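Local coordinates for transketolase (PDB 3L84), which belongs to the transketolase family of thiamine diphosphate-dependent enzymes, built from two thiamine diphosphate-binding-type domains and a C-terminal domain, at residues 16-21 against 70-74; 9-14 against 36-40. The contacts are given in a common frame with arbitrary orientation. Residues are numbered along the deposited sequence.

Contact 1 of 2, residues 16-21 against 70-74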
ATOM      1  N   LEU A  16       0.712  12.098 -34.363  1.00  9.44           N
ATOM      2  CA  LEU A  16      -0.570  11.562 -33.898  1.00  9.64           C
ATOM      3  C   LEU A  16      -0.716  11.788 -32.408  1.00  9.76           C
ATOM      4  O   LEU A  16      -1.748  12.259 -31.934  1.00  9.88           O
ATOM      5  CB  LEU A  16      -0.718  10.060 -34.230  1.00  9.78           C
ATOM      6  CG  LEU A  16      -0.979   9.677 -35.684  1.00 10.32           C
ATOM      7  CD1 LEU A  16      -1.154   8.185 -35.787  1.00 12.30           C
ATOM      8  CD2 LEU A  16      -2.238  10.390 -36.251  1.00 14.14           C
ATOM      9  N   SER A  17       0.328  11.515 -31.654  1.00  9.01           N
ATOM     10  CA  SER A  17       0.288  11.663 -30.194  1.00  9.37           C
ATOM     11  C   SER A  17       0.096  13.112 -29.806  1.00  9.65           C
ATOM     12  O   SER A  17      -0.752  13.445 -28.961  1.00  9.23           O
ATOM     13  CB  SER A  17       1.589  11.154 -29.560  1.00 10.36           C
ATOM     14  OG  SER A  17       1.788   9.757 -29.792  1.00 10.96           O
ATOM     15  N   ALA A  18       0.860  14.009 -30.406  1.00  8.99           N
ATOM     16  CA  ALA A  18       0.755  15.422 -30.103  1.00  8.97           C
ATOM     17  C   ALA A  18      -0.608  15.987 -30.464  1.00  9.01           C
ATOM     18  O   ALA A  18      -1.189  16.758 -29.703  1.00  9.51           O
ATOM     19  CB  ALA A  18       1.872  16.197 -30.844  1.00 10.33           C
ATOM     20  N   ASP A  19      -1.091  15.616 -31.640  1.00  8.46           N
ATOM     21  CA  ASP A  19      -2.392  16.082 -32.096  1.00  9.46           C
ATOM     22  C   ASP A  19      -3.524  15.587 -31.208  1.00  8.95           C
ATOM     23  O   ASP A  19      -4.513  16.294 -30.996  1.00  8.73           O
ATOM     24  CB  ASP A  19      -2.678  15.658 -33.547  1.00  9.69           C
ATOM     25  CG  ASP A  19      -1.780  16.355 -34.586  1.00 11.78           C
ATOM     26  OD1 ASP A  19      -1.174  17.414 -34.283  1.00 11.44           O
ATOM     27  OD2 ASP A  19      -1.713  15.890 -35.754  1.00 12.00           O
HETATM   28  N   MSE A  20      -3.439  14.348 -30.747  1.00  8.92           N
HETATM   29  CA  MSE A  20      -4.438  13.785 -29.825  0.50  8.43           C
HETATM   30  C   MSE A  20      -4.538  14.531 -28.519  1.00  8.80           C
HETATM   31  O   MSE A  20      -5.568  14.852 -28.053  1.00  9.50           O
HETATM   32  CB  MSE A  20      -4.121  12.318 -29.498  0.50  7.61           C
HETATM   33  CG  MSE A  20      -4.326  11.427 -30.621  0.50  7.83           C
HETATM   34 SE   MSE A  20      -3.492   9.666 -30.364  0.50 13.86          SE
HETATM   35  CE  MSE A  20      -4.419   9.438 -28.869  0.50 12.48           C
ATOM     36  N   VAL A  21      -3.390  14.802 -27.949  1.00  8.79           N
ATOM     37  CA  VAL A  21      -3.314  15.544 -26.709  1.00  9.03           C
ATOM     38  C   VAL A  21      -3.818  16.974 -26.902  1.00  9.02           C
ATOM     39  O   VAL A  21      -4.554  17.520 -26.085  1.00  9.68           O
ATOM     40  CB  VAL A  21      -1.856  15.554 -26.188  1.00  9.19           C
ATOM     41  CG1 VAL A  21      -1.671  16.543 -25.012  1.00  9.91           C
ATOM     42  CG2 VAL A  21      -1.478  14.141 -25.764  1.00  8.83           C
ATOM     43  N   ALA A  70      -1.211   8.019 -25.417  1.00  6.92           N
ATOM     44  CA  ALA A  70      -1.421   8.477 -26.777  1.00  7.06           C
ATOM     45  C   ALA A  70      -0.500   7.757 -27.762  1.00  7.38           C
ATOM     46  O   ALA A  70      -0.856   7.477 -28.902  1.00  7.62           O
ATOM     47  CB  ALA A  70      -1.210  10.003 -26.869  1.00  7.94           C
ATOM     48  N   LEU A  71       0.710   7.463 -27.327  1.00  7.33           N
ATOM     49  CA  LEU A  71       1.657   6.753 -28.189  1.00  6.90           C
ATOM     50  C   LEU A  71       1.205   5.313 -28.427  1.00  7.36           C
ATOM     51  O   LEU A  71       1.266   4.801 -29.549  1.00  7.44           O
ATOM     52  CB  LEU A  71       3.063   6.751 -27.578  1.00  7.24           C
ATOM     53  CG  LEU A  71       4.156   6.075 -28.398  1.00  8.04           C
ATOM     54  CD1 LEU A  71       4.401   6.828 -29.704  1.00  8.19           C
ATOM     55  CD2 LEU A  71       5.500   5.927 -27.604  1.00  9.05           C
ATOM     56  N   LEU A  72       0.764   4.634 -27.358  1.00  6.65           N
ATOM     57  CA  LEU A  72       0.226   3.287 -27.499  1.00  7.05           C
ATOM     58  C   LEU A  72      -0.954   3.265 -28.454  1.00  6.94           C
ATOM     59  O   LEU A  72      -1.007   2.441 -29.364  1.00  6.98           O
ATOM     60  CB  LEU A  72      -0.173   2.701 -26.151  1.00  7.20           C
ATOM     61  CG  LEU A  72      -0.818   1.305 -26.163  1.00  7.86           C
ATOM     62  CD1 LEU A  72       0.055   0.270 -26.788  1.00 10.54           C
ATOM     63  CD2 LEU A  72      -1.206   0.956 -24.736  1.00 10.00           C
ATOM     64  N   TYR A  73      -1.898   4.180 -28.270  1.00  6.03           N
ATOM     65  CA  TYR A  73      -3.077   4.209 -29.136  1.00  6.34           C
ATOM     66  C   TYR A  73      -2.698   4.498 -30.593  1.00  6.96           C
ATOM     67  O   TYR A  73      -3.251   3.896 -31.509  1.00  7.03           O
ATOM     68  CB  TYR A  73      -4.043   5.282 -28.641  1.00  6.43           C
ATOM     69  CG  TYR A  73      -4.614   5.060 -27.265  1.00  6.67           C
ATOM     70  CD1 TYR A  73      -4.784   3.813 -26.749  1.00  7.52           C
ATOM     71  CD2 TYR A  73      -5.001   6.133 -26.479  1.00  8.31           C
ATOM     72  CE1 TYR A  73      -5.330   3.631 -25.474  1.00  8.56           C
ATOM     73  CE2 TYR A  73      -5.559   5.974 -25.238  1.00  6.06           C
ATOM     74  CZ  TYR A  73      -5.700   4.740 -24.718  1.00  6.82           C
ATOM     75  OH  TYR A  73      -6.251   4.557 -23.453  1.00  7.51           O
ATOM     76  N   SER A  74      -1.751   5.400 -30.798  1.00  6.43           N
ATOM     77  CA  SER A  74      -1.281   5.677 -32.153  1.00  6.81           C
ATOM     78  C   SER A  74      -0.743   4.407 -32.817  1.00  7.58           C
ATOM     79  O   SER A  74      -1.091   4.096 -33.972  1.00  7.89           O
ATOM     80  CB  SER A  74      -0.205   6.736 -32.115  1.00  7.29           C
ATOM     81  OG  SER A  74      -0.665   8.012 -31.676  1.00  8.49           O
TER
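This is a buried helix-helix crossing within the N-terminal thiamine diphosphate-binding domain, where helix 3-24 meets helix 69-79. The two short segments run at 120° to each other, with their axes 8.8 Å apart. Small residues face each other at the crossing: the CA atoms of Ser17 and Ala70 are 5.0 Å apart. Ala70 points its CB at helix 3-24, and Met20 (selenomethionine here) lies against it, CE of Met20 to CB of Ala70 at 3.8 Å. Met20 CE also reaches the ring edge of Tyr73, 4.1 Å from Tyr73 CD2. The two serines turn their polarity back into their own helices. Ser74 OG donates to Ala70 O (2.8 Å), and Ser17 OG hydrogen-bonds to Leu13 O. Ser74 OG also lies 3.3 Å from Leu16 CB and 3.5 Å from Met20 SE. Tyr73 OH bonds to Pro99 O, beyond the interface. The two segments are thus joined by close van der Waals fit, with the serines acting as small, internally satisfied side chains.

Contact 2 of 2, residues 9-14 against 36-40; sequences QANTLR and ADILS
Helical residues 9-14 and 36-40 cross at 124° between their N-to-C directions, with axes 8.3 Å apart at closest approach. Both have regular helical backbone angles, although segment 36-40 is kinked where the N atoms of Asp37 and Ile38 lack a bond to the preceding turn. The register is set by Ala10 and Ala36, whose CA atoms are 5.0 Å apart. Ala36 is central. Ala36 CB points at segment 9-14 and lies 3.5 Å from Ala10 O, 3.6 Å from Arg14 CG and 4.3 Å from the CB atoms of both Ala10 and Leu13. One turn on, Ser40 takes the m rotamer, and Ser40 OG donates to Ala36 O at 2.8 Å. Ser40 OG also sits 3.1 Å from Ala10 CA and 3.4 Å from Leu13 CD1. Leu13 (m, t) points toward 36-40 and brings Leu13 CD1 to 4.3 Å from Leu39 CB. The crossing joins helices 3-24 and 30-42, consecutive helices near the start of the thiamine diphosphate-binding domain. Beside this packing of Ala36, Ser40 and Leu13 lies a bidentate salt bridge. Arg14 extends through m, t and t rotamers, then turns at chi4 (83°). Arg14 NH1 donates to Asp37 OD1 (3.1 Å) and Arg14 NH2 to Asp37 OD2 (2.9 Å), while Ala36 CB covers one guanidinium face. Arg14 NH1 also bonds to Asn11 OD1 (3.1 Å). Outside the segments, Asp37 OD2 hydrogen-bonds with His215 ND1, and Arg14 bonds to the carbonyls of Leu33 and Lys244. Gln9 OE1 bonds to Tyr44 OH.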
ATOM      1  N   GLN A   9       8.190   7.038 -39.864  1.00  8.43           N
ATOM      2  CA  GLN A   9       7.355   6.270 -38.933  1.00  8.73           C
ATOM      3  C   GLN A   9       7.355   6.898 -37.552  1.00  8.11           C
ATOM      4  O   GLN A   9       6.292   7.064 -36.928  1.00  8.97           O
ATOM      5  CB  GLN A   9       7.812   4.805 -38.891  1.00  8.26           C
ATOM      6  CG  GLN A   9       7.389   4.029 -40.107  1.00 10.12           C
ATOM      7  CD  GLN A   9       7.805   2.574 -39.987  1.00 10.37           C
ATOM      8  OE1 GLN A   9       8.979   2.242 -40.180  1.00 11.47           O
ATOM      9  NE2 GLN A   9       6.868   1.720 -39.586  1.00 11.58           N
ATOM     10  N   ALA A  10       8.528   7.251 -37.050  1.00  8.13           N
ATOM     11  CA  ALA A  10       8.636   7.841 -35.702  1.00  7.45           C
ATOM     12  C   ALA A  10       7.921   9.167 -35.651  1.00  8.17           C
ATOM     13  O   ALA A  10       7.190   9.465 -34.689  1.00  8.62           O
ATOM     14  CB  ALA A  10      10.097   7.979 -35.287  1.00  8.39           C
ATOM     15  N   ASN A  11       8.097   9.995 -36.673  1.00  8.87           N
ATOM     16  CA  ASN A  11       7.432  11.275 -36.669  1.00  8.62           C
ATOM     17  C   ASN A  11       5.913  11.157 -36.825  1.00  8.28           C
ATOM     18  O   ASN A  11       5.174  11.955 -36.258  1.00  8.99           O
ATOM     19  CB  ASN A  11       8.072  12.201 -37.715  1.00  8.92           C
ATOM     20  CG  ASN A  11       9.439  12.691 -37.268  1.00 10.63           C
ATOM     21  OD1 ASN A  11       9.723  12.743 -36.068  1.00 12.06           O
ATOM     22  ND2 ASN A  11      10.302  13.036 -38.215  1.00 11.96           N
ATOM     23  N   THR A  12       5.455  10.134 -37.542  1.00  8.44           N
ATOM     24  CA  THR A  12       4.020   9.848 -37.636  1.00  8.39           C
ATOM     25  C   THR A  12       3.488   9.589 -36.237  1.00  8.93           C
ATOM     26  O   THR A  12       2.457  10.140 -35.840  1.00  8.69           O
ATOM     27  CB  THR A  12       3.736   8.667 -38.571  1.00  8.52           C
ATOM     28  OG1 THR A  12       4.215   8.997 -39.894  1.00  8.80           O
ATOM     29  CG2 THR A  12       2.229   8.375 -38.650  1.00 10.09           C
ATOM     30  N   LEU A  13       4.174   8.737 -35.482  1.00  8.70           N
ATOM     31  CA  LEU A  13       3.770   8.485 -34.093  1.00  8.93           C
ATOM     32  C   LEU A  13       3.814   9.754 -33.254  1.00  9.16           C
ATOM     33  O   LEU A  13       2.912   9.977 -32.434  1.00  9.41           O
ATOM     34  CB  LEU A  13       4.649   7.408 -33.456  1.00  9.50           C
ATOM     35  CG  LEU A  13       4.516   5.964 -33.943  1.00  9.03           C
ATOM     36  CD1 LEU A  13       5.758   5.153 -33.521  1.00 11.59           C
ATOM     37  CD2 LEU A  13       3.222   5.304 -33.455  1.00 11.65           C
ATOM     38  N   ARG A  14       4.870  10.567 -33.394  1.00  9.33           N
ATOM     39  CA  ARG A  14       4.969  11.809 -32.629  1.00  9.29           C
ATOM     40  C   ARG A  14       3.787  12.709 -32.881  1.00  9.35           C
ATOM     41  O   ARG A  14       3.186  13.246 -31.935  1.00  9.05           O
ATOM     42  CB  ARG A  14       6.218  12.607 -33.009  1.00  8.58           C
ATOM     43  CG  ARG A  14       7.548  12.025 -32.564  1.00  9.60           C
ATOM     44  CD  ARG A  14       8.671  13.037 -32.787  1.00 10.80           C
ATOM     45  NE  ARG A  14       9.799  12.582 -32.019  1.00 11.59           N
ATOM     46  CZ  ARG A  14      10.686  11.680 -32.386  1.00 10.66           C
ATOM     47  NH1 ARG A  14      10.790  11.230 -33.617  1.00 10.92           N
ATOM     48  NH2 ARG A  14      11.526  11.231 -31.460  1.00 12.05           N
ATOM     49  N   ALA A  36       9.232   7.772 -29.374  1.00  9.85           N
ATOM     50  CA  ALA A  36       8.743   7.430 -30.708  1.00  9.89           C
ATOM     51  C   ALA A  36       9.759   6.709 -31.588  1.00  9.14           C
ATOM     52  O   ALA A  36       9.378   5.825 -32.371  1.00  9.95           O
ATOM     53  CB  ALA A  36       8.229   8.669 -31.425  1.00  9.89           C
ATOM     54  N   ASP A  37      11.039   7.048 -31.420  1.00  8.95           N
ATOM     55  CA  ASP A  37      12.056   6.368 -32.204  1.00  8.78           C
ATOM     56  C   ASP A  37      12.212   4.909 -31.750  1.00  8.72           C
ATOM     57  O   ASP A  37      12.314   3.991 -32.576  1.00  8.88           O
ATOM     58  CB  ASP A  37      13.393   7.115 -32.123  1.00  9.63           C
ATOM     59  CG  ASP A  37      13.291   8.546 -32.625  1.00 10.88           C
ATOM     60  OD1 ASP A  37      12.649   8.787 -33.675  1.00 10.52           O
ATOM     61  OD2 ASP A  37      13.794   9.450 -31.940  1.00 11.18           O
ATOM     62  N   ILE A  38      12.229   4.689 -30.437  1.00  8.52           N
ATOM     63  CA  ILE A  38      12.281   3.352 -29.887  1.00  8.53           C
ATOM     64  C   ILE A  38      11.109   2.509 -30.370  1.00  8.11           C
ATOM     65  O   ILE A  38      11.292   1.375 -30.783  1.00  8.43           O
ATOM     66  CB  ILE A  38      12.335   3.403 -28.346  1.00  8.65           C
ATOM     67  CG1 ILE A  38      13.680   3.990 -27.874  1.00 10.83           C
ATOM     68  CG2 ILE A  38      12.056   1.999 -27.736  1.00  8.57           C
ATOM     69  CD1 ILE A  38      13.700   4.465 -26.403  1.00 10.67           C
ATOM     70  N   LEU A  39       9.879   3.037 -30.266  1.00  8.68           N
ATOM     71  CA  LEU A  39       8.710   2.250 -30.698  1.00  9.14           C
ATOM     72  C   LEU A  39       8.724   1.946 -32.184  1.00  9.22           C
ATOM     73  O   LEU A  39       8.333   0.865 -32.593  1.00  9.83           O
ATOM     74  CB  LEU A  39       7.412   2.926 -30.233  1.00  9.70           C
ATOM     75  CG  LEU A  39       6.163   2.059 -30.433  1.00  9.84           C
ATOM     76  CD1 LEU A  39       6.215   0.711 -29.744  1.00 11.37           C
ATOM     77  CD2 LEU A  39       4.933   2.852 -29.957  1.00 10.67           C
ATOM     78  N   SER A  40       9.187   2.889 -32.991  1.00  8.83           N
ATOM     79  CA  SER A  40       9.299   2.630 -34.410  0.50  9.02           C
ATOM     80  C   SER A  40      10.190   1.447 -34.717  1.00  8.36           C
ATOM     81  O   SER A  40       9.839   0.583 -35.508  1.00  8.93           O
ATOM     82  CB  SER A  40       9.799   3.878 -35.094  0.50  9.29           C
ATOM     83  OG  SER A  40       8.800   4.859 -34.969  0.50  8.64           O
TER

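Contacts 1 and 2 share helix 3-24. It packs on helix 69-79 through residues 16-21 and on helix 30-42 through residues 9-14. Their centres are 11 Å apart, and both are buried. They merge in a leucine cluster: Leu71 CG lies 3.7 Å from Leu39 CD2, and Leu71 CD1 lies 3.8 Å from Leu13 CB. The three helices therefore pack against one another. Both crossings have similar angles, and both place an alanine and, one turn later, a serine at the crossing. Their chemistry differs at the side: contact 1 has selenomethionine against alanine and tyrosine, whereas contact 2 carries a buried arginine-aspartate salt bridge.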